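Local coordinates for mitochondrial dynamics protein MID49 (Mus musculus, PDB 4WOY) that is required for mitochondrial fission, promoting recruitment of the fission mediator DNM1L (Drp1) to the mitochondrial surface and regulating its GTPase activity, at residues A[46-51]-A[71-76]; A[76-81]-A[112-117]; A[83-88]-A[99-104]. The protein carries 1 engineered substitution. One frame throughout, in Å; residues are numbered along the deposited sequence.

The three contacts lie close together in the MID51-like part of the chain; contact 1 closes before the others open. Contacts 1 and 2 share Glu76 and meet at the indole of Trp115, whose CH2 lies 3.6 Å from Phe48 CZ; their centres are about 13 Å apart. Contact 3 is nested inside the loop that contact 2 closes, again about 13 Å away centre to centre. A salt bridge joins these two, Asp116 OD1 to Arg102 NE at 3.0 Å, beside a probable backbone hydrogen bond between Thr103 N and Leu81 O. Contacts 1 and 3 do not touch, their nearest atoms being about 7 Å apart, yet both reach the same mixed sheet.

Contact 1. Residues A[46-51]-A[71-76]; sequences LPFGAL and LLAPLE
Pro74 O is gripped twice by the loop 46-51: Gly49 N donates a nearly straight hydrogen bond (2.7 Å, 165° at the hydrogen), and the CA-H of Phe48 approaches the same oxygen at 3.2 Å. Two residues on, Glu76 N donates to Pro47 O at 2.9 Å, more bent at 146°. The two bonds flank Phe48 and Leu75 and make a single beta bridge between chains running roughly antiparallel. Gly49 has no CB, which lets the Pro74 ring close in, CG standing 3.8 Å from Gly49 CA. From Glu76, CG leaves beside the backbone N (chi1 -66°) and stays near Pro47 O; the chain extends onward and brings OE2 within 3.6 Å of Gly49 CA. Phe48 and Leu75 lie side by side and point the same way, with Phe48 CE1 at 3.7 Å from Leu75 CD1. At the other end Leu51 splits its methyls between two partners: CD2 sits 3.5 Å from Ala73 CB, while CD1 packs more loosely on Leu71 CD2 at 4.1 Å. The loop is thus wedged between helix 18-42, where Leu39 receives Phe48, Leu35 receives Leu51 and Gln36 OE1 accepts from Leu51 N, and strand 69-74; the parallel strand 173-182 beside it brings Met180 against Phe48 and Leu75.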
ATOM      1  N   LEU A  46      12.423  11.823 -19.335  1.00 47.41           N
ATOM      2  CA  LEU A  46      11.486  10.820 -18.822  1.00 49.58           C
ATOM      3  C   LEU A  46      10.227  11.503 -18.314  1.00 53.02           C
ATOM      4  O   LEU A  46      10.265  12.198 -17.293  1.00 47.21           O
ATOM      5  CB  LEU A  46      12.113   9.989 -17.707  1.00 39.06           C
ATOM      6  CG  LEU A  46      13.443   9.322 -18.030  1.00 42.47           C
ATOM      7  CD1 LEU A  46      13.934   8.568 -16.798  1.00 40.33           C
ATOM      8  CD2 LEU A  46      13.288   8.384 -19.241  1.00 40.78           C
ATOM      9  N   PRO A  47       9.102  11.289 -19.021  1.00 48.17           N
ATOM     10  CA  PRO A  47       7.860  11.995 -18.710  1.00 50.71           C
ATOM     11  C   PRO A  47       7.107  11.352 -17.541  1.00 43.02           C
ATOM     12  O   PRO A  47       6.152  10.604 -17.748  1.00 39.10           O
ATOM     13  CB  PRO A  47       7.066  11.889 -20.024  1.00 43.98           C
ATOM     14  CG  PRO A  47       7.518  10.600 -20.598  1.00 46.70           C
ATOM     15  CD  PRO A  47       8.972  10.448 -20.221  1.00 45.37           C
ATOM     16  N   PHE A  48       7.574  11.632 -16.329  1.00 37.69           N
ATOM     17  CA  PHE A  48       6.840  11.326 -15.125  1.00 33.74           C
ATOM     18  C   PHE A  48       5.853  12.466 -14.852  1.00 42.32           C
ATOM     19  O   PHE A  48       6.114  13.625 -15.156  1.00 36.92           O
ATOM     20  CB  PHE A  48       7.790  11.134 -13.926  1.00 33.87           C
ATOM     21  CG  PHE A  48       8.629   9.875 -13.984  1.00 34.76           C
ATOM     22  CD1 PHE A  48       8.098   8.650 -13.614  1.00 37.50           C
ATOM     23  CD2 PHE A  48       9.958   9.928 -14.379  1.00 32.28           C
ATOM     24  CE1 PHE A  48       8.866   7.498 -13.657  1.00 37.86           C
ATOM     25  CE2 PHE A  48      10.746   8.787 -14.412  1.00 31.35           C
ATOM     26  CZ  PHE A  48      10.196   7.560 -14.062  1.00 38.65           C
ATOM     27  N   GLY A  49       4.705  12.135 -14.283  1.00 48.09           N
ATOM     28  CA  GLY A  49       3.792  13.164 -13.828  1.00 39.75           C
ATOM     29  C   GLY A  49       4.295  13.666 -12.487  1.00 46.24           C
ATOM     30  O   GLY A  49       5.297  13.174 -11.970  1.00 42.51           O
ATOM     31  N   ALA A  50       3.590  14.644 -11.932  1.00 51.89           N
ATOM     32  CA  ALA A  50       3.897  15.188 -10.615  1.00 52.64           C
ATOM     33  C   ALA A  50       3.813  14.119  -9.526  1.00 47.04           C
ATOM     34  O   ALA A  50       2.920  13.272  -9.537  1.00 40.89           O
ATOM     35  CB  ALA A  50       2.939  16.358 -10.294  1.00 40.29           C
ATOM     36  N   LEU A  51       4.742  14.165  -8.583  1.00 49.94           N
ATOM     37  CA  LEU A  51       4.724  13.232  -7.472  1.00 45.76           C
ATOM     38  C   LEU A  51       3.496  13.503  -6.608  1.00 49.91           C
ATOM     39  O   LEU A  51       3.217  14.633  -6.256  1.00 60.62           O
ATOM     40  CB  LEU A  51       6.002  13.347  -6.631  1.00 51.99           C
ATOM     41  CG  LEU A  51       7.383  13.162  -7.275  1.00 56.16           C
ATOM     42  CD1 LEU A  51       8.437  12.863  -6.220  1.00 57.04           C
ATOM     43  CD2 LEU A  51       7.367  12.059  -8.322  1.00 56.28           C
ATOM     44  N   LEU A  71       4.373   7.723  -2.041  1.00 45.48           N
ATOM     45  CA  LEU A  71       4.808   8.785  -2.919  1.00 41.64           C
ATOM     46  C   LEU A  71       4.728   8.224  -4.348  1.00 43.99           C
ATOM     47  O   LEU A  71       5.584   7.435  -4.788  1.00 37.23           O
ATOM     48  CB  LEU A  71       6.209   9.245  -2.547  1.00 41.13           C
ATOM     49  CG  LEU A  71       6.612  10.606  -3.086  1.00 56.72           C
ATOM     50  CD1 LEU A  71       5.552  11.610  -2.679  1.00 63.50           C
ATOM     51  CD2 LEU A  71       7.972  11.022  -2.552  1.00 57.59           C
ATOM     52  N   LEU A  72       3.659   8.611  -5.044  1.00 46.84           N
ATOM     53  CA  LEU A  72       3.357   8.095  -6.371  1.00 38.62           C
ATOM     54  C   LEU A  72       4.076   8.916  -7.421  1.00 42.58           C
ATOM     55  O   LEU A  72       3.960  10.135  -7.422  1.00 44.81           O
ATOM     56  CB  LEU A  72       1.860   8.134  -6.648  1.00 39.76           C
ATOM     57  CG  LEU A  72       0.915   7.370  -5.735  1.00 41.08           C
ATOM     58  CD1 LEU A  72      -0.446   7.211  -6.400  1.00 35.27           C
ATOM     59  CD2 LEU A  72       1.509   6.028  -5.348  1.00 43.80           C
ATOM     60  N   ALA A  73       4.842   8.241  -8.279  1.00 40.34           N
ATOM     61  CA  ALA A  73       5.486   8.853  -9.439  1.00 41.46           C
ATOM     62  C   ALA A  73       4.918   8.208 -10.720  1.00 41.13           C
ATOM     63  O   ALA A  73       5.360   7.132 -11.128  1.00 37.58           O
ATOM     64  CB  ALA A  73       7.019   8.706  -9.365  1.00 34.45           C
ATOM     65  N   PRO A  74       3.895   8.841 -11.319  1.00 36.48           N
ATOM     66  CA  PRO A  74       3.224   8.232 -12.481  1.00 30.24           C
ATOM     67  C   PRO A  74       4.018   8.339 -13.773  1.00 34.41           C
ATOM     68  O   PRO A  74       4.464   9.412 -14.147  1.00 35.80           O
ATOM     69  CB  PRO A  74       1.907   9.008 -12.581  1.00 31.62           C
ATOM     70  CG  PRO A  74       2.176  10.324 -11.895  1.00 34.24           C
ATOM     71  CD  PRO A  74       3.185  10.036 -10.817  1.00 31.76           C
ATOM     72  N   LEU A  75       4.195   7.204 -14.439  1.00 34.05           N
ATOM     73  CA  LEU A  75       4.776   7.189 -15.768  1.00 32.94           C
ATOM     74  C   LEU A  75       3.727   7.687 -16.738  1.00 32.06           C
ATOM     75  O   LEU A  75       2.548   7.331 -16.599  1.00 36.39           O
ATOM     76  CB  LEU A  75       5.224   5.781 -16.151  1.00 42.41           C
ATOM     77  CG  LEU A  75       6.530   5.245 -15.572  1.00 43.18           C
ATOM     78  CD1 LEU A  75       6.347   4.771 -14.125  1.00 27.33           C
ATOM     79  CD2 LEU A  75       7.063   4.146 -16.490  1.00 35.97           C
ATOM     80  N   GLU A  76       4.112   8.548 -17.678  1.00 32.45           N
ATOM     81  CA  GLU A  76       3.161   8.923 -18.720  1.00 34.09           C
ATOM     82  C   GLU A  76       3.465   8.102 -19.959  1.00 37.09           C
ATOM     83  O   GLU A  76       4.401   8.411 -20.690  1.00 43.94           O
ATOM     84  CB  GLU A  76       3.209  10.420 -19.022  1.00 35.99           C
ATOM     85  CG  GLU A  76       2.741  11.250 -17.831  1.00 40.45           C
ATOM     86  CD  GLU A  76       2.928  12.734 -17.995  1.00 46.29           C
ATOM     87  OE1 GLU A  76       3.604  13.177 -18.959  1.00 44.61           O
ATOM     88  OE2 GLU A  76       2.375  13.458 -17.142  1.00 50.00           O
TER

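Contact 2. Residues A[76-81]-A[112-117]; sequences ELEPGL and CSPWDR
The indole of Trp115 is held at its edge and over one face by the loop 76-81. NE1 donates to Glu76 O at 2.9 Å; the oxygen lies close to the ring plane, although the donor stands well above the plane of that carbonyl. Leu77 crosses the indole at about a right angle and sets CD2 over the five-membered ring, 3.9 Å from its centroid, a CH-pi contact. Two residues earlier in the same segment as the indole, Ser113 OG donates to Glu78 OE2 at 2.9 Å, on the syn side of the carboxylate. A bend at chi2 (83°) carries Glu78 CD towards that hydroxyl, and OE2 also comes to 3.3 Å from Pro114 CD.

Further out, Ser113 OG accepts from Trp115 N in an ST turn, so the hydroxyl that meets Glu78 also fixes the backbone carrying the indole. Asp116 OD2 accepts from Ser113 N and Gly111 N. Glu78 OE1 takes the indole N-H of Trp82, while a type II turn, Glu78 to Leu81, leads the chain onward. The contact therefore ties the link between strands 69-74 and 82-86 to the segment ahead of strand 119-120, with Leu124 of strand 123-124 against both Leu77 and Trp115.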
ATOM      1  N   GLU A  76       4.112   8.548 -17.678  1.00 32.45           N
ATOM      2  CA  GLU A  76       3.161   8.923 -18.720  1.00 34.09           C
ATOM      3  C   GLU A  76       3.465   8.102 -19.959  1.00 37.09           C
ATOM      4  O   GLU A  76       4.401   8.411 -20.690  1.00 43.94           O
ATOM      5  CB  GLU A  76       3.209  10.420 -19.022  1.00 35.99           C
ATOM      6  CG  GLU A  76       2.741  11.250 -17.831  1.00 40.45           C
ATOM      7  CD  GLU A  76       2.928  12.734 -17.995  1.00 46.29           C
ATOM      8  OE1 GLU A  76       3.604  13.177 -18.959  1.00 44.61           O
ATOM      9  OE2 GLU A  76       2.375  13.458 -17.142  1.00 50.00           O
ATOM     10  N   LEU A  77       2.678   7.052 -20.185  1.00 33.92           N
ATOM     11  CA  LEU A  77       2.896   6.185 -21.338  1.00 36.89           C
ATOM     12  C   LEU A  77       2.172   6.718 -22.595  1.00 36.41           C
ATOM     13  O   LEU A  77       1.066   7.248 -22.503  1.00 39.97           O
ATOM     14  CB  LEU A  77       2.439   4.760 -21.015  1.00 36.57           C
ATOM     15  CG  LEU A  77       3.162   4.031 -19.875  1.00 37.08           C
ATOM     16  CD1 LEU A  77       2.617   2.614 -19.664  1.00 33.05           C
ATOM     17  CD2 LEU A  77       4.655   4.000 -20.141  1.00 30.46           C
ATOM     18  N   GLU A  78       2.808   6.623 -23.756  1.00 37.24           N
ATOM     19  CA  GLU A  78       2.132   6.979 -25.016  1.00 39.73           C
ATOM     20  C   GLU A  78       0.882   6.116 -25.222  1.00 40.29           C
ATOM     21  O   GLU A  78       0.941   4.899 -25.121  1.00 52.01           O
ATOM     22  CB  GLU A  78       3.064   6.834 -26.233  1.00 40.51           C
ATOM     23  CG  GLU A  78       4.324   7.696 -26.192  1.00 47.98           C
ATOM     24  CD  GLU A  78       5.464   7.084 -25.369  1.00 48.28           C
ATOM     25  OE1 GLU A  78       5.240   6.085 -24.651  1.00 36.35           O
ATOM     26  OE2 GLU A  78       6.594   7.602 -25.452  1.00 46.82           O
ATOM     27  N   PRO A  79      -0.263   6.753 -25.456  1.00 44.73           N
ATOM     28  CA  PRO A  79      -1.503   5.978 -25.629  1.00 52.72           C
ATOM     29  C   PRO A  79      -1.469   5.002 -26.806  1.00 57.80           C
ATOM     30  O   PRO A  79      -1.154   5.393 -27.921  1.00 59.05           O
ATOM     31  CB  PRO A  79      -2.568   7.063 -25.843  1.00 56.69           C
ATOM     32  CG  PRO A  79      -1.791   8.302 -26.249  1.00 54.31           C
ATOM     33  CD  PRO A  79      -0.479   8.210 -25.538  1.00 48.55           C
ATOM     34  N   GLY A  80      -1.763   3.734 -26.533  1.00 76.27           N
ATOM     35  CA  GLY A  80      -1.801   2.715 -27.566  1.00 86.59           C
ATOM     36  C   GLY A  80      -0.460   2.135 -27.985  1.00 78.93           C
ATOM     37  O   GLY A  80      -0.391   1.267 -28.852  1.00 84.57           O
ATOM     38  N   LEU A  81       0.611   2.623 -27.380  1.00 61.20           N
ATOM     39  CA  LEU A  81       1.950   2.103 -27.648  1.00 51.55           C
ATOM     40  C   LEU A  81       2.263   0.990 -26.667  1.00 44.15           C
ATOM     41  O   LEU A  81       3.259   0.287 -26.799  1.00 36.88           O
ATOM     42  CB  LEU A  81       2.992   3.210 -27.523  1.00 45.66           C
ATOM     43  CG  LEU A  81       4.153   3.301 -28.505  1.00 47.82           C
ATOM     44  CD1 LEU A  81       3.657   3.439 -29.941  1.00 50.69           C
ATOM     45  CD2 LEU A  81       5.033   4.499 -28.124  1.00 48.69           C
ATOM     46  N   CYS A 112      11.610   5.137 -30.276  1.00 44.45           N
ATOM     47  CA  CYS A 112      10.562   6.124 -30.506  1.00 43.79           C
ATOM     48  C   CYS A 112       9.978   6.596 -29.181  1.00 42.17           C
ATOM     49  O   CYS A 112       9.435   7.676 -29.101  1.00 55.08           O
ATOM     50  CB  CYS A 112       9.474   5.538 -31.397  1.00 44.72           C
ATOM     51  SG  CYS A 112      10.034   5.394 -33.113  1.00 51.28           S
ATOM     52  N   SER A 113      10.081   5.767 -28.149  1.00 39.79           N
ATOM     53  CA  SER A 113       9.628   6.131 -26.812  1.00 38.26           C
ATOM     54  C   SER A 113      10.776   6.211 -25.811  1.00 41.69           C
ATOM     55  O   SER A 113      11.636   5.333 -25.783  1.00 41.93           O
ATOM     56  CB  SER A 113       8.603   5.132 -26.304  1.00 36.66           C
ATOM     57  OG  SER A 113       8.388   5.346 -24.918  1.00 39.43           O
ATOM     58  N   PRO A 114      10.772   7.255 -24.962  1.00 41.04           N
ATOM     59  CA  PRO A 114      11.798   7.412 -23.922  1.00 36.63           C
ATOM     60  C   PRO A 114      11.785   6.253 -22.938  1.00 38.75           C
ATOM     61  O   PRO A 114      12.800   5.962 -22.309  1.00 40.01           O
ATOM     62  CB  PRO A 114      11.402   8.739 -23.231  1.00 37.27           C
ATOM     63  CG  PRO A 114       9.908   8.909 -23.555  1.00 37.27           C
ATOM     64  CD  PRO A 114       9.782   8.363 -24.940  1.00 38.24           C
ATOM     65  N   TRP A 115      10.656   5.570 -22.822  1.00 33.40           N
ATOM     66  CA  TRP A 115      10.600   4.433 -21.936  1.00 31.70           C
ATOM     67  C   TRP A 115      11.278   3.181 -22.531  1.00 41.33           C
ATOM     68  O   TRP A 115      11.462   2.176 -21.815  1.00 36.65           O
ATOM     69  CB  TRP A 115       9.146   4.123 -21.579  1.00 30.96           C
ATOM     70  CG  TRP A 115       8.413   5.278 -20.944  1.00 31.24           C
ATOM     71  CD1 TRP A 115       7.339   5.957 -21.466  1.00 36.88           C
ATOM     72  CD2 TRP A 115       8.694   5.887 -19.665  1.00 38.57           C
ATOM     73  NE1 TRP A 115       6.939   6.947 -20.591  1.00 33.84           N
ATOM     74  CE2 TRP A 115       7.751   6.925 -19.484  1.00 36.65           C
ATOM     75  CE3 TRP A 115       9.661   5.668 -18.671  1.00 33.67           C
ATOM     76  CZ2 TRP A 115       7.750   7.740 -18.341  1.00 36.42           C
ATOM     77  CZ3 TRP A 115       9.646   6.472 -17.530  1.00 34.38           C
ATOM     78  CH2 TRP A 115       8.697   7.492 -17.376  1.00 41.95           C
ATOM     79  N   ASP A 116      11.626   3.220 -23.824  1.00 38.91           N
ATOM     80  CA  ASP A 116      12.195   2.029 -24.481  1.00 47.75           C
ATOM     81  C   ASP A 116      13.523   1.564 -23.847  1.00 41.22           C
ATOM     82  O   ASP A 116      13.831   0.370 -23.878  1.00 34.25           O
ATOM     83  CB  ASP A 116      12.423   2.252 -25.978  1.00 44.94           C
ATOM     84  CG  ASP A 116      11.138   2.294 -26.773  1.00 43.58           C
ATOM     85  OD1 ASP A 116      10.080   1.872 -26.260  1.00 38.55           O
ATOM     86  OD2 ASP A 116      11.197   2.741 -27.934  1.00 46.88           O
ATOM     87  N   ARG A 117      14.284   2.477 -23.243  1.00 33.28           N
ATOM     88  CA  ARG A 117      15.546   2.081 -22.613  1.00 35.21           C
ATOM     89  C   ARG A 117      15.335   1.145 -21.404  1.00 35.21           C
ATOM     90  O   ARG A 117      16.279   0.500 -20.941  1.00 41.44           O
ATOM     91  CB  ARG A 117      16.345   3.293 -22.182  1.00 34.60           C
ATOM     92  CG  ARG A 117      15.715   4.038 -21.074  1.00 44.49           C
ATOM     93  CD  ARG A 117      16.643   5.119 -20.582  1.00 50.28           C
ATOM     94  NE  ARG A 117      17.603   4.585 -19.633  1.00 51.12           N
ATOM     95  CZ  ARG A 117      18.278   5.333 -18.767  1.00 55.55           C
ATOM     96  NH1 ARG A 117      18.098   6.655 -18.738  1.00 53.01           N
ATOM     97  NH2 ARG A 117      19.129   4.758 -17.927  1.00 60.58           N
TER

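Contact 3. Residues A[83-88]-A[99-104]; sequences SLVPGV and AVRRTQ
Ser83, Leu84 and Val85 pair with Arg101, Val100 and Ala99 as antiparallel strands whose directions lie 141° apart, four backbone hydrogen bonds, among them Arg101 N to Ser83 O at 2.8 Å and Val85 N to Ala99 O at 2.9 Å, framing the non-hydrogen-bonded pair Leu84-Val100, with looser CA-H approaches of Leu84 and Val100 to the carbonyls of Ala99 and Ser83.

On the face carrying Ser83, Val85, Ala99 and Arg101, the main side-chain meeting is diagonal. Val85 CG2 sits over the centre of the Arg101 guanidinium, 3.4 Å above its plane and 3.5 Å from CZ, with NE, NH1 and NH2 spread around it. Arg101 starts with CG anti to the backbone N (chi1 -172°), and a turn at chi3 (-85°) swings NE out of the extended line, which helps lay the flat group across the valine. The methyl thus packs on a charged group by its face. Beside it Val85 CB rests 4.1 Å from Ala99 CB. Ala99 and Arg101 also touch Tyr123 of strand 123-124. Ser83 CB also approaches Thr103 OG1, at 3.8 Å, where the backbone of Thr103 pairs on to Leu81. The other face is lightly joined by Leu84 CD2 and Val100 CG2, 4.3 Å apart; Val100 turns there towards Trp82 and Leu124.

Strands 82-86 and 97-102 form a beta hairpin, and the second of them pairs onward with strand 205-208, which attaches the hairpin to the mixed sheet of a domain belonging to the nucleotidyltransferase clan.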
ATOM      1  N   SER A  83       0.458  -2.032 -23.840  1.00 39.83           N
ATOM      2  CA  SER A  83      -0.690  -2.887 -23.593  1.00 35.94           C
ATOM      3  C   SER A  83      -0.477  -3.651 -22.299  1.00 34.38           C
ATOM      4  O   SER A  83       0.639  -3.907 -21.916  1.00 33.82           O
ATOM      5  CB  SER A  83      -0.891  -3.837 -24.773  1.00 38.22           C
ATOM      6  OG  SER A  83      -1.735  -4.912 -24.421  1.00 53.71           O
ATOM      7  N   LEU A  84      -1.542  -3.993 -21.613  1.00 35.06           N
ATOM      8  CA  LEU A  84      -1.430  -4.700 -20.354  1.00 33.98           C
ATOM      9  C   LEU A  84      -1.614  -6.164 -20.573  1.00 39.52           C
ATOM     10  O   LEU A  84      -2.464  -6.583 -21.353  1.00 47.85           O
ATOM     11  CB  LEU A  84      -2.473  -4.216 -19.352  1.00 34.35           C
ATOM     12  CG  LEU A  84      -2.351  -2.724 -19.103  1.00 33.71           C
ATOM     13  CD1 LEU A  84      -3.348  -2.324 -18.051  1.00 34.25           C
ATOM     14  CD2 LEU A  84      -0.917  -2.358 -18.695  1.00 31.70           C
ATOM     15  N   VAL A  85      -0.788  -6.944 -19.902  1.00 44.08           N
ATOM     16  CA  VAL A  85      -0.956  -8.374 -19.904  1.00 43.42           C
ATOM     17  C   VAL A  85      -0.999  -8.847 -18.452  1.00 43.54           C
ATOM     18  O   VAL A  85      -0.047  -8.666 -17.697  1.00 44.69           O
ATOM     19  CB  VAL A  85       0.178  -9.057 -20.681  1.00 50.17           C
ATOM     20  CG1 VAL A  85      -0.069 -10.540 -20.760  1.00 36.09           C
ATOM     21  CG2 VAL A  85       0.266  -8.466 -22.076  1.00 41.66           C
ATOM     22  N   PRO A  86      -2.122  -9.434 -18.041  1.00 39.51           N
ATOM     23  CA  PRO A  86      -2.251  -9.903 -16.653  1.00 42.74           C
ATOM     24  C   PRO A  86      -1.258 -11.016 -16.338  1.00 43.57           C
ATOM     25  O   PRO A  86      -1.137 -11.953 -17.141  1.00 37.32           O
ATOM     26  CB  PRO A  86      -3.686 -10.414 -16.600  1.00 44.50           C
ATOM     27  CG  PRO A  86      -4.336  -9.716 -17.716  1.00 38.57           C
ATOM     28  CD  PRO A  86      -3.371  -9.618 -18.795  1.00 37.80           C
ATOM     29  N   GLY A  87      -0.571 -10.921 -15.200  1.00 38.37           N
ATOM     30  CA  GLY A  87       0.473 -11.877 -14.856  1.00 34.19           C
ATOM     31  C   GLY A  87       0.037 -13.336 -14.889  1.00 36.26           C
ATOM     32  O   GLY A  87       0.838 -14.215 -15.160  1.00 37.92           O
ATOM     33  N   VAL A  88      -1.243 -13.591 -14.649  1.00 41.18           N
ATOM     34  CA  VAL A  88      -1.749 -14.946 -14.621  1.00 40.12           C
ATOM     35  C   VAL A  88      -1.732 -15.571 -16.046  1.00 44.87           C
ATOM     36  O   VAL A  88      -1.832 -16.784 -16.208  1.00 46.58           O
ATOM     37  CB  VAL A  88      -3.167 -14.951 -14.013  1.00 42.71           C
ATOM     38  CG1 VAL A  88      -4.219 -14.527 -15.052  1.00 47.22           C
ATOM     39  CG2 VAL A  88      -3.505 -16.294 -13.456  1.00 45.96           C
ATOM     40  N   ALA A  99       2.102  -7.560 -16.789  1.00 36.00           N
ATOM     41  CA  ALA A  99       3.174  -7.158 -17.709  1.00 38.12           C
ATOM     42  C   ALA A  99       2.723  -5.950 -18.513  1.00 32.89           C
ATOM     43  O   ALA A  99       1.534  -5.732 -18.733  1.00 31.47           O
ATOM     44  CB  ALA A  99       3.593  -8.284 -18.629  1.00 30.21           C
ATOM     45  N   VAL A 100       3.694  -5.148 -18.907  1.00 39.14           N
ATOM     46  CA  VAL A 100       3.452  -3.976 -19.718  1.00 32.87           C
ATOM     47  C   VAL A 100       4.175  -4.222 -21.055  1.00 37.70           C
ATOM     48  O   VAL A 100       5.410  -4.222 -21.122  1.00 39.71           O
ATOM     49  CB  VAL A 100       3.939  -2.661 -19.001  1.00 40.33           C
ATOM     50  CG1 VAL A 100       3.654  -1.448 -19.840  1.00 37.33           C
ATOM     51  CG2 VAL A 100       3.283  -2.504 -17.635  1.00 32.17           C
ATOM     52  N   ARG A 101       3.385  -4.457 -22.104  1.00 39.25           N
ATOM     53  CA  ARG A 101       3.880  -4.909 -23.403  1.00 34.43           C
ATOM     54  C   ARG A 101       4.045  -3.733 -24.352  1.00 42.94           C
ATOM     55  O   ARG A 101       3.128  -2.941 -24.568  1.00 44.27           O
ATOM     56  CB  ARG A 101       2.911  -5.935 -24.014  1.00 43.08           C
ATOM     57  CG  ARG A 101       3.391  -6.626 -25.281  1.00 44.39           C
ATOM     58  CD  ARG A 101       2.247  -7.390 -25.979  1.00 49.43           C
ATOM     59  NE  ARG A 101       2.051  -8.734 -25.441  1.00 67.81           N
ATOM     60  CZ  ARG A 101       0.875  -9.357 -25.380  1.00 81.33           C
ATOM     61  NH1 ARG A 101      -0.238  -8.753 -25.810  1.00 95.20           N
ATOM     62  NH2 ARG A 101       0.805 -10.586 -24.876  1.00 82.23           N
ATOM     63  N   ARG A 102       5.225  -3.625 -24.922  1.00 32.55           N
ATOM     64  CA  ARG A 102       5.488  -2.638 -25.931  1.00 38.65           C
ATOM     65  C   ARG A 102       4.774  -3.105 -27.195  1.00 43.84           C
ATOM     66  O   ARG A 102       4.728  -4.296 -27.487  1.00 45.26           O
ATOM     67  CB  ARG A 102       6.986  -2.449 -26.128  1.00 33.29           C
ATOM     68  CG  ARG A 102       7.343  -1.481 -27.231  1.00 38.30           C
ATOM     69  CD  ARG A 102       6.813  -0.064 -27.020  1.00 34.89           C
ATOM     70  NE  ARG A 102       7.698   0.862 -27.725  1.00 38.53           N
ATOM     71  CZ  ARG A 102       7.634   1.124 -29.029  1.00 39.00           C
ATOM     72  NH1 ARG A 102       6.707   0.551 -29.786  1.00 39.19           N
ATOM     73  NH2 ARG A 102       8.501   1.961 -29.586  1.00 39.14           N
ATOM     74  N   THR A 103       4.157  -2.154 -27.890  1.00 45.05           N
ATOM     75  CA  THR A 103       3.275  -2.409 -29.032  1.00 43.42           C
ATOM     76  C   THR A 103       3.766  -1.673 -30.286  1.00 41.07           C
ATOM     77  O   THR A 103       4.573  -0.761 -30.177  1.00 40.61           O
ATOM     78  CB  THR A 103       1.830  -1.910 -28.700  1.00 55.01           C
ATOM     79  OG1 THR A 103       1.309  -2.585 -27.548  1.00 74.05           O
ATOM     80  CG2 THR A 103       0.981  -2.212 -29.754  1.00 60.19           C
ATOM     81  N   GLN A 104       3.270  -2.048 -31.468  1.00 50.88           N
ATOM     82  CA  GLN A 104       3.496  -1.276 -32.691  1.00 50.41           C
ATOM     83  C   GLN A 104       4.980  -1.077 -32.960  1.00 45.23           C
ATOM     84  O   GLN A 104       5.409  -0.013 -33.336  1.00 48.82           O
ATOM     85  CB  GLN A 104       2.783   0.080 -32.591  1.00 59.74           C
ATOM     86  CG  GLN A 104       1.292  -0.052 -32.274  1.00 67.87           C
ATOM     87  CD  GLN A 104       0.465   1.157 -32.649  1.00 80.92           C
ATOM     88  OE1 GLN A 104       0.996   2.201 -33.021  1.00 90.64           O
ATOM     89  NE2 GLN A 104      -0.845   1.033 -32.512  1.00 83.64           N
TER